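Local coordinates for protein siderophore enterobactin esterase (Emericella nidulans, PDB 6GUO) that hydrolyses the ester bonds of the bacterial siderophore enterobactin to release iron inside the fungal cell, while leaving triacetylfusarinine C intact, at residues Asn53-Val58 against Gly294-Leu299; Glu69-Arg74 against Thr84-Ile89; His173-Lys178 against Arg204-Gly209; Pro190-Trp193 against Ile199-Glu202. One frame throughout, in Å; residues are numbered along the deposited sequence.

Contact 1 of 4, residues Asn53-Val58 against Gly294-Leu299; sequences NAVYLV and GGIMFL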
loop_
_atom_site.group_PDB
_atom_site.type_symbol
_atom_site.label_atom_id
_atom_site.label_comp_id
_atom_site.label_asym_id
_atom_site.label_seq_id
_atom_site.Cartn_x
_atom_site.Cartn_y
_atom_site.Cartn_z
ATOM N N ASN A 53 4.145 -9.285 -17.301
ATOM C CA ASN A 53 5.328 -9.279 -16.463
ATOM C C ASN A 53 4.940 -9.940 -15.152
ATOM O O ASN A 53 3.776 -10.298 -14.957
ATOM C CB ASN A 53 5.831 -7.851 -16.278
ATOM C CG ASN A 53 6.257 -7.225 -17.596
ATOM O OD1 ASN A 53 6.914 -7.873 -18.407
ATOM N ND2 ASN A 53 5.863 -5.978 -17.827
ATOM N N ALA A 54 5.918 -10.150 -14.283
ATOM C CA ALA A 54 5.677 -10.834 -13.015
ATOM C C ALA A 54 6.525 -10.238 -11.907
ATOM O O ALA A 54 7.677 -9.871 -12.130
ATOM C CB ALA A 54 5.964 -12.319 -13.155
ATOM N N VAL A 55 5.945 -10.143 -10.713
ATOM C CA VAL A 55 6.683 -9.727 -9.532
ATOM C C VAL A 55 6.526 -10.808 -8.471
ATOM O O VAL A 55 5.409 -11.247 -8.173
ATOM C CB VAL A 55 6.273 -8.324 -9.016
ATOM C CG1 VAL A 55 4.803 -8.244 -8.626
ATOM C CG2 VAL A 55 7.173 -7.902 -7.864
ATOM N N TYR A 56 7.670 -11.249 -7.950
ATOM C CA TYR A 56 7.752 -12.265 -6.912
ATOM C C TYR A 56 8.055 -11.572 -5.590
ATOM O O TYR A 56 8.963 -10.745 -5.516
ATOM C CB TYR A 56 8.826 -13.305 -7.269
ATOM C CG TYR A 56 8.409 -14.170 -8.435
ATOM C CD1 TYR A 56 7.878 -15.441 -8.230
ATOM C CD2 TYR A 56 8.505 -13.705 -9.748
ATOM C CE1 TYR A 56 7.464 -16.230 -9.293
ATOM C CE2 TYR A 56 8.091 -14.486 -10.819
ATOM C CZ TYR A 56 7.578 -15.750 -10.586
ATOM O OH TYR A 56 7.162 -16.527 -11.640
ATOM N N LEU A 57 7.284 -11.904 -4.556
ATOM C CA LEU A 57 7.394 -11.263 -3.251
ATOM C C LEU A 57 7.739 -12.294 -2.182
ATOM O O LEU A 57 7.047 -13.294 -2.061
ATOM C CB LEU A 57 6.068 -10.602 -2.876
ATOM C CG LEU A 57 5.338 -9.743 -3.910
ATOM C CD1 LEU A 57 3.952 -9.385 -3.389
ATOM C CD2 LEU A 57 6.127 -8.490 -4.213
ATOM N N VAL A 58 8.795 -12.040 -1.409
ATOM C CA VAL A 58 9.055 -12.833 -0.190
ATOM C C VAL A 58 8.413 -12.108 0.994
ATOM O O VAL A 58 8.046 -10.948 0.867
ATOM C CB VAL A 58 10.548 -13.158 0.012
ATOM C CG1 VAL A 58 11.039 -14.010 -1.151
ATOM C CG2 VAL A 58 11.405 -11.907 0.182
ATOM N N GLY A 294 6.361 2.111 -4.515
ATOM C CA GLY A 294 7.434 2.720 -5.305
ATOM C C GLY A 294 8.182 1.739 -6.191
ATOM O O GLY A 294 8.512 2.056 -7.336
ATOM N N GLY A 295 8.453 0.548 -5.659
ATOM C CA GLY A 295 9.075 -0.533 -6.434
ATOM C C GLY A 295 8.213 -0.997 -7.596
ATOM O O GLY A 295 8.724 -1.234 -8.694
ATOM N N ILE A 296 6.906 -1.107 -7.358
ATOM C CA ILE A 296 5.944 -1.472 -8.403
ATOM C C ILE A 296 5.943 -0.413 -9.515
ATOM O O ILE A 296 5.997 -0.760 -10.695
ATOM C CB ILE A 296 4.503 -1.672 -7.843
ATOM C CG1 ILE A 296 4.429 -2.843 -6.837
ATOM C CG2 ILE A 296 3.489 -1.915 -8.959
ATOM C CD1 ILE A 296 4.672 -4.224 -7.400
ATOM N N MET A 297 5.894 0.865 -9.136
ATOM C CA MET A 297 5.936 1.962 -10.114
ATOM C C MET A 297 7.252 1.978 -10.890
ATOM O O MET A 297 7.252 2.153 -12.113
ATOM C CB MET A 297 5.728 3.322 -9.437
ATOM C CG MET A 297 4.370 3.538 -8.785
ATOM S SD MET A 297 2.945 3.311 -9.864
ATOM C CE MET A 297 2.592 1.574 -9.654
ATOM N N PHE A 298 8.359 1.787 -10.174
ATOM C CA PHE A 298 9.689 1.682 -10.775
ATOM C C PHE A 298 9.718 0.566 -11.821
ATOM O O PHE A 298 10.174 0.779 -12.942
ATOM C CB PHE A 298 10.736 1.450 -9.675
ATOM C CG PHE A 298 12.132 1.189 -10.183
ATOM C CD1 PHE A 298 13.005 2.241 -10.443
ATOM C CD2 PHE A 298 12.591 -0.112 -10.348
ATOM C CE1 PHE A 298 14.298 1.999 -10.888
ATOM C CE2 PHE A 298 13.880 -0.360 -10.790
ATOM C CZ PHE A 298 14.739 0.693 -11.057
ATOM N N LEU A 299 9.194 -0.599 -11.450
ATOM C CA LEU A 299 9.107 -1.751 -12.354
ATOM C C LEU A 299 8.280 -1.441 -13.605
ATOM O O LEU A 299 8.737 -1.680 -14.722
ATOM C CB LEU A 299 8.532 -2.961 -11.608
ATOM C CG LEU A 299 8.309 -4.271 -12.361
ATOM C CD1 LEU A 299 9.596 -4.782 -12.990
ATOM C CD2 LEU A 299 7.730 -5.299 -11.399
#
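Val55 of strand 52-58 meets two residues of the C-terminal helix 288-301, Ile296 and Leu299, in a purely apolar contact. Two branches of the helix reach it: one delta methyl of Leu299 comes to the stem of the valine, with Val55 CB 4.1 Å from Leu299 CD2, and the end of Ile296 comes to one valine methyl, with Val55 CG1 4.2 Å from Ile296 CD1. The residues sit one helical turn apart, so the valine is touched from two successive turns. Leu299 extends directly to the strand because its CG lies anti to the backbone N (chi1 178°). Ile296 leaves the helix at a slant, and the two bends of its chain bring CD1 back to the valine. The backbones stay well apart, 8.4 Å between Val55 CA and Ile296 CA, and only side chains meet between these two segments. Farther out, Val55 also packs on Val86 of the neighbouring strand 83-90, and its backbone pairs with Val85. Leu299 reaches on to Arg158 and Ala160 of strand 156-164, while Ile296 leans on Leu71 of helix 60-77. On the outer side of the helix, Met297 packs against Ser286 of the second subunit. A last helix laid over the central, mostly parallel strands, its apolar side chains turned onto the sheet, is characteristic of the alpha/beta-hydrolase fold, to which this esterase belongs.

Contact 2 of 4, residues Glu69-Arg74 against Thr84-Ile89; sequences ETLRRR and TVVIAI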
loop_
_atom_site.group_PDB
_atom_site.type_symbol
_atom_site.label_atom_id
_atom_site.label_comp_id
_atom_site.label_asym_id
_atom_site.label_seq_id
_atom_site.Cartn_x
_atom_site.Cartn_y
_atom_site.Cartn_z
ATOM N N GLU A 69 -3.036 -4.511 -5.370
ATOM C CA GLU A 69 -3.855 -3.315 -5.542
ATOM C C GLU A 69 -3.107 -2.163 -6.206
ATOM O O GLU A 69 -3.692 -1.444 -7.014
ATOM C CB GLU A 69 -4.442 -2.867 -4.222
ATOM C CG GLU A 69 -5.639 -1.957 -4.409
ATOM C CD GLU A 69 -6.436 -1.841 -3.144
ATOM O OE1 GLU A 69 -5.911 -1.214 -2.209
ATOM O OE2 GLU A 69 -7.559 -2.390 -3.076
ATOM N N THR A 70 -1.829 -1.986 -5.873
ATOM C CA THR A 70 -1.008 -0.975 -6.534
ATOM C C THR A 70 -0.997 -1.189 -8.046
ATOM O O THR A 70 -1.172 -0.239 -8.814
ATOM C CB THR A 70 0.443 -0.975 -6.011
ATOM O OG1 THR A 70 0.444 -0.874 -4.582
ATOM C CG2 THR A 70 1.214 0.185 -6.598
ATOM N N LEU A 71 -0.808 -2.438 -8.467
ATOM C CA LEU A 71 -0.833 -2.777 -9.893
ATOM C C LEU A 71 -2.205 -2.538 -10.524
ATOM O O LEU A 71 -2.293 -2.011 -11.628
ATOM C CB LEU A 71 -0.391 -4.227 -10.123
ATOM C CG LEU A 71 1.116 -4.449 -9.999
ATOM C CD1 LEU A 71 1.402 -5.921 -9.767
ATOM C CD2 LEU A 71 1.851 -3.925 -11.228
ATOM N N ARG A 72 -3.271 -2.892 -9.812
ATOM C CA ARG A 72 -4.623 -2.742 -10.352
ATOM C C ARG A 72 -5.031 -1.277 -10.520
ATOM O O ARG A 72 -5.714 -0.948 -11.484
ATOM C CB ARG A 72 -5.638 -3.522 -9.524
ATOM C CG ARG A 72 -5.490 -5.012 -9.771
ATOM C CD ARG A 72 -6.283 -5.873 -8.813
ATOM N NE ARG A 72 -6.039 -7.277 -9.131
ATOM C CZ ARG A 72 -6.682 -8.318 -8.603
ATOM N NH1 ARG A 72 -7.641 -8.151 -7.697
ATOM N NH2 ARG A 72 -6.356 -9.552 -9.000
ATOM N N ARG A 73 -4.585 -0.403 -9.615
ATOM C CA ARG A 73 -4.785 1.042 -9.804
ATOM C C ARG A 73 -4.065 1.531 -11.055
ATOM O O ARG A 73 -4.658 2.224 -11.885
ATOM C CB ARG A 73 -4.318 1.840 -8.586
ATOM C CG ARG A 73 -5.233 1.704 -7.381
ATOM C CD ARG A 73 -4.959 2.788 -6.361
ATOM N NE ARG A 73 -3.602 2.729 -5.823
ATOM C CZ ARG A 73 -3.216 2.051 -4.738
ATOM N NH1 ARG A 73 -4.067 1.327 -4.012
ATOM N NH2 ARG A 73 -1.944 2.110 -4.360
ATOM N N ARG A 74 -2.796 1.153 -11.204
ATOM C CA ARG A 74 -2.017 1.588 -12.366
ATOM C C ARG A 74 -2.549 1.023 -13.684
ATOM O O ARG A 74 -2.618 1.741 -14.683
ATOM C CB ARG A 74 -0.541 1.247 -12.208
ATOM C CG ARG A 74 0.273 1.684 -13.414
ATOM C CD ARG A 74 1.651 2.182 -13.050
ATOM N NE ARG A 74 2.435 2.427 -14.258
ATOM C CZ ARG A 74 3.591 3.084 -14.308
ATOM N NH1 ARG A 74 4.209 3.226 -15.477
ATOM N NH2 ARG A 74 4.137 3.603 -13.207
ATOM N N THR A 84 0.599 -7.308 -14.967
ATOM C CA THR A 84 1.576 -7.945 -14.098
ATOM C C THR A 84 0.900 -8.964 -13.193
ATOM O O THR A 84 -0.116 -8.673 -12.560
ATOM C CB THR A 84 2.345 -6.909 -13.257
ATOM O OG1 THR A 84 2.927 -5.932 -14.125
ATOM C CG2 THR A 84 3.452 -7.568 -12.446
ATOM N N VAL A 85 1.472 -10.164 -13.160
ATOM C CA VAL A 85 1.064 -11.213 -12.232
ATOM C C VAL A 85 1.885 -11.063 -10.952
ATOM O O VAL A 85 3.097 -10.855 -11.011
ATOM C CB VAL A 85 1.257 -12.614 -12.867
ATOM C CG1 VAL A 85 1.015 -13.735 -11.858
ATOM C CG2 VAL A 85 0.331 -12.775 -14.060
ATOM N N VAL A 86 1.220 -11.166 -9.801
ATOM C CA VAL A 86 1.880 -11.119 -8.497
ATOM C C VAL A 86 1.948 -12.539 -7.964
ATOM O O VAL A 86 0.942 -13.249 -7.958
ATOM C CB VAL A 86 1.113 -10.241 -7.487
ATOM C CG1 VAL A 86 1.811 -10.221 -6.131
ATOM C CG2 VAL A 86 0.962 -8.826 -8.023
ATOM N N ILE A 87 3.143 -12.932 -7.533
ATOM C CA ILE A 87 3.387 -14.229 -6.912
ATOM C C ILE A 87 4.022 -13.979 -5.549
ATOM O O ILE A 87 5.180 -13.569 -5.455
ATOM C CB ILE A 87 4.292 -15.119 -7.786
ATOM C CG1 ILE A 87 3.729 -15.225 -9.212
ATOM C CG2 ILE A 87 4.426 -16.500 -7.143
ATOM C CD1 ILE A 87 4.282 -14.221 -10.203
ATOM N N ALA A 88 3.246 -14.210 -4.493
ATOM C CA ALA A 88 3.696 -13.986 -3.132
ATOM C C ALA A 88 4.041 -15.328 -2.520
ATOM O O ALA A 88 3.202 -16.216 -2.492
ATOM C CB ALA A 88 2.602 -13.303 -2.334
ATOM N N ILE A 89 5.280 -15.478 -2.059
ATOM C CA ILE A 89 5.737 -16.725 -1.444
ATOM C C ILE A 89 5.797 -16.508 0.060
ATOM O O ILE A 89 6.626 -15.735 0.568
ATOM C CB ILE A 89 7.094 -17.207 -1.988
ATOM C CG1 ILE A 89 7.065 -17.285 -3.523
ATOM C CG2 ILE A 89 7.437 -18.584 -1.417
ATOM C CD1 ILE A 89 7.665 -16.089 -4.215
#
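Leu71 of helix 60-77 reaches across to Thr84 and Val86, two residues on the same face of strand 83-90. The contact is one of van der Waals packing. The forked end of the leucine does the touching: CD2 approaches the threonine stem, Leu71 CD2 lying 3.6 Å from Thr84 CB, and CD1 comes to the next strand position on that face, with Leu71 CD1 3.4 Å from Val86 CG2, tighter than carbon atoms usually pack. Both branches rest against Thr84, whose side chain is crossed at about a right angle. With CG anti to its carbonyl carbon (chi1 -76°), Leu71 sends this fork straight to the sheet.

Polar and charged groups act on the other sides of the helix. Arg73 NH1 and Glu69 OE1, 3.6 Å apart, make a long salt bridge one turn apart, and both side chains also bond to the second subunit: Glu69 to Thr66 and Leu65 of that chain, Arg73 to its Ala62 and Thr66. Arg74 pairs with Glu81, and Arg72 bonds to the carbonyl oxygens of Arg16 and Trp37. At the strand, Thr84 N bonds to the carboxylate of Glu75.

The chemistry thus divides by face. Within the beta-alpha-beta unit of strand 52-58, helix 60-77 and strand 83-90, Leu71, together with Phe64 and Ala67, packs the helix against the sheet, whereas charged residues on another face bind the partner subunit of the homodimer.

Contact 3 of 4, residues His173-Lys178 against Arg204-Gly209; sequences HALFTK and RRFISG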
loop_
_atom_site.group_PDB
_atom_site.type_symbol
_atom_site.label_atom_id
_atom_site.label_comp_id
_atom_site.label_asym_id
_atom_site.label_seq_id
_atom_site.Cartn_x
_atom_site.Cartn_y
_atom_site.Cartn_z
ATOM N N HIS A 173 21.268 -11.005 -1.994
ATOM C CA HIS A 173 21.931 -12.306 -2.155
ATOM C C HIS A 173 21.653 -12.938 -3.529
ATOM O O HIS A 173 22.575 -13.432 -4.180
ATOM C CB HIS A 173 21.532 -13.263 -1.029
ATOM C CG HIS A 173 22.103 -14.634 -1.186
ATOM N ND1 HIS A 173 23.444 -14.900 -1.016
ATOM C CD2 HIS A 173 21.526 -15.806 -1.535
ATOM C CE1 HIS A 173 23.664 -16.184 -1.234
ATOM N NE2 HIS A 173 22.517 -16.756 -1.554
ATOM N N ALA A 174 20.395 -12.897 -3.969
ATOM C CA ALA A 174 20.018 -13.395 -5.290
ATOM C C ALA A 174 20.773 -12.642 -6.385
ATOM O O ALA A 174 21.415 -13.265 -7.228
ATOM C CB ALA A 174 18.515 -13.283 -5.499
ATOM N N LEU A 175 20.725 -11.307 -6.343
ATOM C CA LEU A 175 21.470 -10.466 -7.295
ATOM C C LEU A 175 22.970 -10.804 -7.368
ATOM O O LEU A 175 23.514 -10.991 -8.459
ATOM C CB LEU A 175 21.291 -8.975 -6.955
ATOM C CG LEU A 175 22.156 -7.950 -7.699
ATOM C CD1 LEU A 175 21.929 -8.023 -9.197
ATOM C CD2 LEU A 175 21.879 -6.546 -7.185
ATOM N N PHE A 176 23.627 -10.887 -6.215
ATOM C CA PHE A 176 25.086 -11.006 -6.177
ATOM C C PHE A 176 25.603 -12.399 -6.528
ATOM O O PHE A 176 26.702 -12.510 -7.051
ATOM C CB PHE A 176 25.654 -10.557 -4.821
ATOM C CG PHE A 176 25.346 -9.119 -4.467
ATOM C CD1 PHE A 176 25.317 -8.117 -5.444
ATOM C CD2 PHE A 176 25.103 -8.761 -3.147
ATOM C CE1 PHE A 176 25.036 -6.805 -5.105
ATOM C CE2 PHE A 176 24.822 -7.448 -2.807
ATOM C CZ PHE A 176 24.789 -6.468 -3.786
ATOM N N THR A 177 24.816 -13.442 -6.253
ATOM C CA THR A 177 25.245 -14.830 -6.506
ATOM C C THR A 177 24.603 -15.485 -7.734
ATOM O O THR A 177 25.200 -16.393 -8.327
ATOM C CB THR A 177 25.002 -15.720 -5.271
ATOM O OG1 THR A 177 23.601 -15.842 -5.019
ATOM C CG2 THR A 177 25.695 -15.140 -4.045
ATOM N N LYS A 178 23.402 -15.046 -8.109
ATOM C CA LYS A 178 22.700 -15.593 -9.269
ATOM C C LYS A 178 21.970 -14.446 -9.995
ATOM O O LYS A 178 20.743 -14.418 -10.034
ATOM C CB LYS A 178 21.754 -16.718 -8.809
ATOM C CG LYS A 178 21.373 -17.722 -9.897
ATOM C CD LYS A 178 20.818 -19.029 -9.327
ATOM C CE LYS A 178 19.343 -18.933 -8.956
ATOM N NZ LYS A 178 18.798 -20.216 -8.423
ATOM N N ARG A 204 31.048 -7.490 -3.215
ATOM C CA ARG A 204 32.385 -7.237 -3.772
ATOM C C ARG A 204 32.853 -8.331 -4.732
ATOM O O ARG A 204 33.546 -8.034 -5.705
ATOM C CB ARG A 204 33.402 -6.996 -2.650
ATOM C CG ARG A 204 33.256 -5.605 -2.047
ATOM C CD ARG A 204 33.639 -5.526 -0.579
ATOM N NE ARG A 204 33.100 -4.307 0.029
ATOM C CZ ARG A 204 33.032 -4.059 1.339
ATOM N NH1 ARG A 204 33.470 -4.942 2.238
ATOM N NH2 ARG A 204 32.513 -2.905 1.759
ATOM N N ARG A 205 32.473 -9.580 -4.463
ATOM C CA ARG A 205 32.699 -10.683 -5.411
ATOM C C ARG A 205 31.901 -10.452 -6.700
ATOM O O ARG A 205 32.413 -10.673 -7.799
ATOM C CB ARG A 205 32.335 -12.033 -4.775
ATOM C CG ARG A 205 32.489 -13.244 -5.690
ATOM C CD ARG A 205 32.413 -14.546 -4.907
ATOM N NE ARG A 205 32.356 -15.724 -5.780
ATOM C CZ ARG A 205 31.250 -16.245 -6.327
ATOM N NH1 ARG A 205 30.043 -15.711 -6.122
ATOM N NH2 ARG A 205 31.354 -17.324 -7.101
ATOM N N PHE A 206 30.654 -10.003 -6.556
ATOM C CA PHE A 206 29.829 -9.627 -7.705
ATOM C C PHE A 206 30.450 -8.466 -8.482
ATOM O O PHE A 206 30.514 -8.509 -9.707
ATOM C CB PHE A 206 28.400 -9.274 -7.269
ATOM C CG PHE A 206 27.562 -8.675 -8.362
ATOM C CD1 PHE A 206 26.916 -9.488 -9.287
ATOM C CD2 PHE A 206 27.419 -7.292 -8.471
ATOM C CE1 PHE A 206 26.143 -8.936 -10.300
ATOM C CE2 PHE A 206 26.652 -6.737 -9.482
ATOM C CZ PHE A 206 26.011 -7.559 -10.396
ATOM N N ILE A 207 30.896 -7.433 -7.766
ATOM C CA ILE A 207 31.568 -6.283 -8.391
ATOM C C ILE A 207 32.816 -6.723 -9.177
ATOM O O ILE A 207 33.056 -6.222 -10.276
ATOM C CB ILE A 207 31.899 -5.179 -7.349
ATOM C CG1 ILE A 207 30.609 -4.453 -6.941
ATOM C CG2 ILE A 207 32.901 -4.160 -7.895
ATOM C CD1 ILE A 207 30.688 -3.714 -5.623
ATOM N N SER A 208 33.582 -7.662 -8.620
ATOM C CA SER A 208 34.790 -8.185 -9.275
ATOM C C SER A 208 34.470 -9.056 -10.491
ATOM O O SER A 208 34.886 -8.740 -11.608
ATOM C CB SER A 208 35.640 -8.982 -8.282
ATOM O OG SER A 208 36.116 -8.143 -7.248
ATOM N N GLY A 209 33.737 -10.145 -10.262
ATOM C CA GLY A 209 33.401 -11.106 -11.318
ATOM C C GLY A 209 32.280 -10.620 -12.219
ATOM O O GLY A 209 32.445 -10.514 -13.435
HETATM O O HOH W 1 28.796 -12.970 -5.219
HETATM O O HOH W 2 27.714 -17.370 -7.179
#
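Leu175, near the end of helix 166-177, meets Phe206 of helix 199-208 in two ways: its carbonyl oxygen lies against the ring, with Leu175 O 3.8 Å from Phe206 CE1, and its methyl CD1 comes to the far end of that ring, 4.3 Å from Phe206 CZ. Phe176 follows with two approaches of 3.7 Å, its carbonyl O to Phe206 CB and its ring atom CD1 to Phe206 CG. The two rings are oblique to each other, their planes at 45°, and the side chains cross at about a right angle. Phe206 enters this place because its CG is anti to the backbone N (chi1 171°), which lays the ring along the last turn of the other helix. Helix 166-177 begins within the GxSxG sequence Gly163 to Gly167, just after Ser165, a pattern that fits the nucleophile elbow of alpha/beta-hydrolases, and the contact joins its far end to helix 199-208; Arg270 adds a cation-pi contact to the Phe206 ring. A water hydrogen-bonded to Phe176 O also bonds to Arg205 NH1. At Thr177 the hydroxyl OG1 donates to His173 O (2.8 Å) from the face of the carbonyl opposite Thr177 N. A second water, in the plane of the Arg205 guanidinium, links Thr177 O to the same NH1.

Contact 4 of 4, residues Pro190-Trp193 against Ile199-Glu202; sequences PSIW and ILTE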
loop_
_atom_site.group_PDB
_atom_site.type_symbol
_atom_site.label_atom_id
_atom_site.label_comp_id
_atom_site.label_asym_id
_atom_site.label_seq_id
_atom_site.Cartn_x
_atom_site.Cartn_y
_atom_site.Cartn_z
ATOM N N PRO A 190 17.107 -3.314 3.162
ATOM C CA PRO A 190 17.781 -4.611 3.262
ATOM C C PRO A 190 18.646 -4.692 4.514
ATOM O O PRO A 190 19.315 -3.715 4.862
ATOM C CB PRO A 190 18.650 -4.649 2.005
ATOM C CG PRO A 190 18.923 -3.213 1.710
ATOM C CD PRO A 190 17.641 -2.512 2.049
ATOM N N SER A 191 18.633 -5.846 5.174
ATOM C CA SER A 191 19.381 -6.046 6.415
ATOM C C SER A 191 20.874 -6.242 6.130
ATOM O O SER A 191 21.445 -7.306 6.397
ATOM C CB SER A 191 18.807 -7.235 7.191
ATOM O OG SER A 191 17.423 -7.054 7.413
ATOM N N ILE A 192 21.504 -5.189 5.614
ATOM C CA ILE A 192 22.909 -5.235 5.204
ATOM C C ILE A 192 23.797 -5.538 6.414
ATOM O O ILE A 192 24.754 -6.298 6.295
ATOM C CB ILE A 192 23.326 -3.941 4.451
ATOM C CG1 ILE A 192 22.614 -3.901 3.091
ATOM C CG2 ILE A 192 24.842 -3.869 4.254
ATOM C CD1 ILE A 192 22.708 -2.588 2.344
ATOM N N TRP A 193 23.434 -4.985 7.575
ATOM C CA TRP A 193 24.080 -5.288 8.868
ATOM C C TRP A 193 24.259 -6.775 9.206
ATOM O O TRP A 193 25.203 -7.129 9.913
ATOM C CB TRP A 193 23.309 -4.622 10.023
ATOM C CG TRP A 193 21.902 -5.125 10.193
ATOM C CD1 TRP A 193 20.772 -4.610 9.623
ATOM C CD2 TRP A 193 21.477 -6.242 10.984
ATOM N NE1 TRP A 193 19.672 -5.337 10.006
ATOM C CE2 TRP A 193 20.074 -6.345 10.841
ATOM C CE3 TRP A 193 22.145 -7.163 11.802
ATOM C CZ2 TRP A 193 19.324 -7.335 11.489
ATOM C CZ3 TRP A 193 21.399 -8.153 12.444
ATOM C CH2 TRP A 193 20.004 -8.230 12.278
ATOM N N ILE A 199 26.861 -9.806 3.563
ATOM C CA ILE A 199 26.379 -9.545 2.191
ATOM C C ILE A 199 27.353 -8.697 1.362
ATOM O O ILE A 199 27.366 -8.801 0.139
ATOM C CB ILE A 199 24.957 -8.904 2.168
ATOM C CG1 ILE A 199 24.268 -9.079 0.803
ATOM C CG2 ILE A 199 24.999 -7.419 2.524
ATOM C CD1 ILE A 199 23.842 -10.496 0.482
ATOM N N LEU A 200 28.153 -7.861 2.026
ATOM C CA LEU A 200 29.144 -7.027 1.340
ATOM C C LEU A 200 30.301 -7.835 0.745
ATOM O O LEU A 200 30.879 -7.430 -0.266
ATOM C CB LEU A 200 29.663 -5.926 2.273
ATOM C CG LEU A 200 28.606 -4.962 2.829
ATOM C CD1 LEU A 200 29.284 -3.836 3.596
ATOM C CD2 LEU A 200 27.696 -4.396 1.745
ATOM N N THR A 201 30.628 -8.971 1.360
ATOM C CA THR A 201 31.559 -9.938 0.761
ATOM C C THR A 201 31.021 -10.418 -0.590
ATOM O O THR A 201 31.750 -10.434 -1.581
ATOM C CB THR A 201 31.801 -11.150 1.687
ATOM O OG1 THR A 201 32.148 -10.689 2.999
ATOM C CG2 THR A 201 32.928 -12.045 1.152
ATOM N N GLU A 202 29.736 -10.773 -0.627
ATOM C CA GLU A 202 29.087 -11.197 -1.874
ATOM C C GLU A 202 28.969 -10.048 -2.880
ATOM O O GLU A 202 29.173 -10.254 -4.069
ATOM C CB GLU A 202 27.717 -11.817 -1.597
ATOM C CG GLU A 202 27.799 -13.097 -0.778
ATOM C CD GLU A 202 26.469 -13.813 -0.638
ATOM O OE1 GLU A 202 25.409 -13.168 -0.784
ATOM O OE2 GLU A 202 26.485 -15.034 -0.372
HETATM O O HOH W 3 24.771 -9.016 5.499
#
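A water bridges the backbones of Ile192 and Ile199, donating to Ile192 O at 2.8 Å and accepting from Ile199 N at 3.0 Å. Ile199 begins helix 199-208, so the water supplies an acceptor to an N-H of the first turn and fastens it to the preceding loop. Beside this polar link lies a small apolar contact centred on one methyl, Ile192 CG2, which is 3.8 Å from Leu200 CD2 and 4.0 Å from Ile199 CG2. Ile192 directs that methyl across the gap by holding it anti to the backbone N, and the side chain crosses both partners at roughly a right angle. The same Ile199 methyl also rests near the carbonyl that holds the water, Ile199 CG2 being 3.9 Å from Ile192 O. Just upstream, Ser191 is the centre of an inverse gamma turn, with a weak bond from Ile192 N to Pro190 O, and its backbone bonds to that of Ser165 in the GxSxG sequence. The loop runs from strand 184-188 to the short helix 194-197, and helix 199-208 follows at once; Ile199 packs on Leu169 of helix 166-177, while Ile192 and Leu200 both reach Leu261 of helix 254-268.

The four contacts fall into two pairs in a single alpha/beta-hydrolase fold. Contacts 1 and 2, with centres 8 Å apart, share the sheet through the adjacent strands 52-58 and 83-90, and helices 60-77 and 288-301 pack together there. Contacts 3 and 4, with centres 11 Å apart, share helix 199-208, and His173 of the former probably hydrogen-bonds to Glu202 of the latter. Contacts 2 and 3 lie about 28 Å apart between centres, on opposite sides of the chain's centre. In sequence, contact 1 spans the other three: contact 2 closes first, then contact 3 encloses contact 4. The C-terminal helix thus returns to an early strand, and the pair beside the second subunit stands apart from the pair built round helix 199-208.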